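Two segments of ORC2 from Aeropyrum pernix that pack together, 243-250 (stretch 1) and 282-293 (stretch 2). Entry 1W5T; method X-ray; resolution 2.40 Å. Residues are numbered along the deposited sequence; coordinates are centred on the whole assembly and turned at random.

Stretch 1 243-250: ELISDVYG
Stretch 2, residues 282-293: SEDLVRKAVSEN

Two helices of ORC2 pack side by side and run in nearly the same direction. Residues 243-249 close a helix that begins earlier in the chain, and Gly-250, with phi/psi of -49/135, is the first residue to leave it. Ser-282 takes the N-cap position before helix 283-292. The axes cross at -30° and approach to 9.5 Å, close enough for side chains to interlock. The register sets Leu-244 CA 6.8 Å from Arg-287 CA and Ile-245 CA 6.5 Å from Val-290 CA. The first helix is kinked: the N atoms of Ile-245 and Val-248 lack a bond to the turn before, although Tyr-249 N still bonds Ile-245 O at 2.9 Å.

Apolar packing dominates. Val-290 (chi1 t) is a knob in the hole formed by Leu-244, Ile-245, Val-248 and Tyr-249; its compact, branched side chain puts CG2 4.0 Å from Ile-245 CG1 and CG1 4.1 Å from Val-248 CG1 (chi1 t). One turn earlier, Val-286 (t) points toward the first helix, its CG1 lying 3.7 Å from both Leu-244 CB and Ile-245 CG1. Leu-244 and Ile-245 are both m,t. Leu-244 also brings its CD1 to 3.9 Å from Glu-283 CB.

Arg-287 pairs with two carboxylates of its own helix. In the m,t,m rotamer with chi4 -110°, it forms salt bridges from NH1 to Glu-283 OE2 (3.0 Å) and from NH2 to Asp-284 OD2 (2.8 Å, a weak hydrogen bond). Its long chain can serve these carboxylates while NH1 lies 4.2 Å from Leu-244 CD1.

Tyr-249 (chi1 m, chi2 157°) combines an aromatic ring with a polar tip. Its OH donates to a water at 2.8 Å, which in turn donates to Val-290 O (2.5 Å) and Asn-293 O (2.7 Å), bridging the two stretches near the C-terminal end of the contact.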

# COMPACT_ATOMS: atom_id res chain seq x y z
N GLU A 243 -22.07 -7.58 7.72
CA GLU A 243 -22.58 -6.40 7.04
C GLU A 243 -22.36 -5.16 7.86
O GLU A 243 -22.09 -4.09 7.31
CB GLU A 243 -24.07 -6.50 6.82
CG GLU A 243 -24.45 -7.24 5.59
CD GLU A 243 -25.93 -7.58 5.59
OE1 GLU A 243 -26.75 -6.63 5.82
OE2 GLU A 243 -26.24 -8.78 5.35
N LEU A 244 -22.49 -5.33 9.17
CA LEU A 244 -22.30 -4.28 10.14
C LEU A 244 -20.90 -3.67 10.05
O LEU A 244 -20.72 -2.52 10.42
CB LEU A 244 -22.56 -4.84 11.54
CG LEU A 244 -24.05 -5.12 11.80
CD1 LEU A 244 -24.26 -5.93 13.06
CD2 LEU A 244 -24.97 -3.83 11.79
N ILE A 245 -19.92 -4.45 9.59
CA ILE A 245 -18.56 -3.99 9.53
C ILE A 245 -18.39 -3.31 8.19
O ILE A 245 -18.05 -2.11 8.12
CB ILE A 245 -17.57 -5.13 9.72
CG1 ILE A 245 -17.73 -5.75 11.13
CG2 ILE A 245 -16.14 -4.59 9.59
CD1 ILE A 245 -17.06 -7.15 11.37
N SER A 246 -18.72 -4.07 7.14
CA SER A 246 -18.58 -3.60 5.76
C SER A 246 -19.41 -2.34 5.44
O SER A 246 -18.93 -1.48 4.72
CB SER A 246 -18.81 -4.73 4.73
OG SER A 246 -20.02 -5.43 4.95
N ASP A 247 -20.60 -2.22 6.02
CA ASP A 247 -21.43 -1.01 5.84
C ASP A 247 -20.80 0.24 6.38
O ASP A 247 -21.02 1.32 5.86
CB ASP A 247 -22.81 -1.16 6.50
CG ASP A 247 -23.85 -1.72 5.55
OD1 ASP A 247 -23.48 -2.43 4.59
OD2 ASP A 247 -25.06 -1.50 5.69
N VAL A 248 -20.02 0.11 7.45
CA VAL A 248 -19.31 1.26 8.02
C VAL A 248 -17.99 1.50 7.31
O VAL A 248 -17.68 2.66 7.02
CB VAL A 248 -19.07 1.10 9.54
CG1 VAL A 248 -18.40 2.33 10.13
CG2 VAL A 248 -20.36 0.84 10.27
N TYR A 249 -17.19 0.45 7.03
CA TYR A 249 -15.83 0.65 6.47
C TYR A 249 -15.75 0.92 4.96
O TYR A 249 -14.78 1.52 4.47
CB TYR A 249 -14.87 -0.44 6.88
CG TYR A 249 -14.58 -0.49 8.38
CD1 TYR A 249 -14.14 -1.65 8.96
CD2 TYR A 249 -14.78 0.62 9.19
CE1 TYR A 249 -13.89 -1.71 10.30
CE2 TYR A 249 -14.56 0.57 10.55
CZ TYR A 249 -14.10 -0.60 11.11
OH TYR A 249 -13.82 -0.66 12.48
N GLY A 250 -16.79 0.48 4.24
CA GLY A 250 -16.85 0.66 2.79
C GLY A 250 -16.55 2.10 2.39
O GLY A 250 -17.08 3.05 2.99
N SER A 282 -22.83 -11.62 18.50
CA SER A 282 -24.08 -10.88 18.51
C SER A 282 -23.82 -9.54 17.83
O SER A 282 -22.65 -9.14 17.68
CB SER A 282 -24.58 -10.71 19.95
OG SER A 282 -23.78 -9.81 20.66
N GLU A 283 -24.87 -8.87 17.38
CA GLU A 283 -24.73 -7.57 16.78
C GLU A 283 -24.08 -6.51 17.66
O GLU A 283 -23.30 -5.67 17.16
CB GLU A 283 -26.09 -7.09 16.30
CG GLU A 283 -26.77 -8.13 15.43
CD GLU A 283 -27.92 -7.56 14.67
OE1 GLU A 283 -28.66 -8.32 14.01
OE2 GLU A 283 -28.08 -6.36 14.74
N ASP A 284 -24.41 -6.52 18.96
CA ASP A 284 -23.81 -5.60 19.94
C ASP A 284 -22.29 -5.70 19.96
O ASP A 284 -21.59 -4.69 19.97
CB ASP A 284 -24.38 -5.84 21.34
CG ASP A 284 -25.87 -5.42 21.47
OD1 ASP A 284 -26.49 -5.73 22.49
OD2 ASP A 284 -26.51 -4.79 20.60
N LEU A 285 -21.78 -6.93 19.95
CA LEU A 285 -20.34 -7.17 20.03
C LEU A 285 -19.64 -6.70 18.76
O LEU A 285 -18.61 -6.07 18.82
CB LEU A 285 -20.05 -8.66 20.34
CG LEU A 285 -20.48 -9.04 21.78
CD1 LEU A 285 -20.62 -10.55 21.96
CD2 LEU A 285 -19.48 -8.47 22.88
N VAL A 286 -20.24 -6.97 17.61
CA VAL A 286 -19.71 -6.51 16.33
C VAL A 286 -19.71 -4.99 16.31
O VAL A 286 -18.68 -4.39 16.02
CB VAL A 286 -20.50 -7.09 15.14
CG1 VAL A 286 -20.10 -6.44 13.82
CG2 VAL A 286 -20.28 -8.60 15.07
N ARG A 287 -20.85 -4.39 16.66
CA ARG A 287 -20.93 -2.94 16.68
C ARG A 287 -19.96 -2.33 17.67
O ARG A 287 -19.30 -1.33 17.37
CB ARG A 287 -22.34 -2.42 16.85
CG ARG A 287 -23.15 -2.51 15.57
CD ARG A 287 -24.56 -1.94 15.67
NE ARG A 287 -25.22 -2.53 16.85
CZ ARG A 287 -26.22 -3.40 16.80
NH1 ARG A 287 -26.77 -3.78 15.62
NH2 ARG A 287 -26.70 -3.85 17.96
N LYS A 288 -19.89 -2.92 18.85
CA LYS A 288 -18.85 -2.60 19.79
C LYS A 288 -17.46 -2.61 19.14
O LYS A 288 -16.67 -1.67 19.31
CB LYS A 288 -18.87 -3.59 20.96
CG LYS A 288 -17.95 -3.18 22.10
CD LYS A 288 -18.63 -2.12 23.01
CE LYS A 288 -17.95 -1.99 24.42
NZ LYS A 288 -18.28 -0.62 24.99
N ALA A 289 -17.15 -3.69 18.42
CA ALA A 289 -15.81 -3.86 17.86
C ALA A 289 -15.51 -2.74 16.87
O ALA A 289 -14.39 -2.24 16.84
CB ALA A 289 -15.66 -5.21 17.22
N VAL A 290 -16.51 -2.34 16.11
CA VAL A 290 -16.37 -1.34 15.07
C VAL A 290 -16.05 0.02 15.66
O VAL A 290 -15.32 0.84 15.07
CB VAL A 290 -17.66 -1.24 14.25
CG1 VAL A 290 -17.77 0.09 13.54
CG2 VAL A 290 -17.78 -2.39 13.27
N SER A 291 -16.56 0.23 16.88
CA SER A 291 -16.48 1.52 17.53
C SER A 291 -15.23 1.72 18.38
O SER A 291 -14.91 2.87 18.70
CB SER A 291 -17.75 1.75 18.35
OG SER A 291 -17.63 1.21 19.67
N GLU A 292 -14.58 0.61 18.79
CA GLU A 292 -13.28 0.67 19.50
C GLU A 292 -12.11 0.49 18.52
O GLU A 292 -10.95 0.76 18.85
CB GLU A 292 -13.14 -0.36 20.67
CG GLU A 292 -14.42 -0.86 21.32
CD GLU A 292 -14.49 -0.59 22.80
OE1 GLU A 292 -14.29 -1.52 23.61
OE2 GLU A 292 -14.79 0.56 23.16
N ASN A 293 -12.41 0.02 17.32
CA ASN A 293 -11.41 -0.21 16.33
C ASN A 293 -10.96 1.15 15.87
O ASN A 293 -11.49 1.67 14.89
CB ASN A 293 -12.00 -1.00 15.18
CG ASN A 293 -10.96 -1.63 14.27
OD1 ASN A 293 -11.20 -1.78 13.06
ND2 ASN A 293 -9.83 -2.05 14.83
O HOH W 1 -13.78 1.95 13.51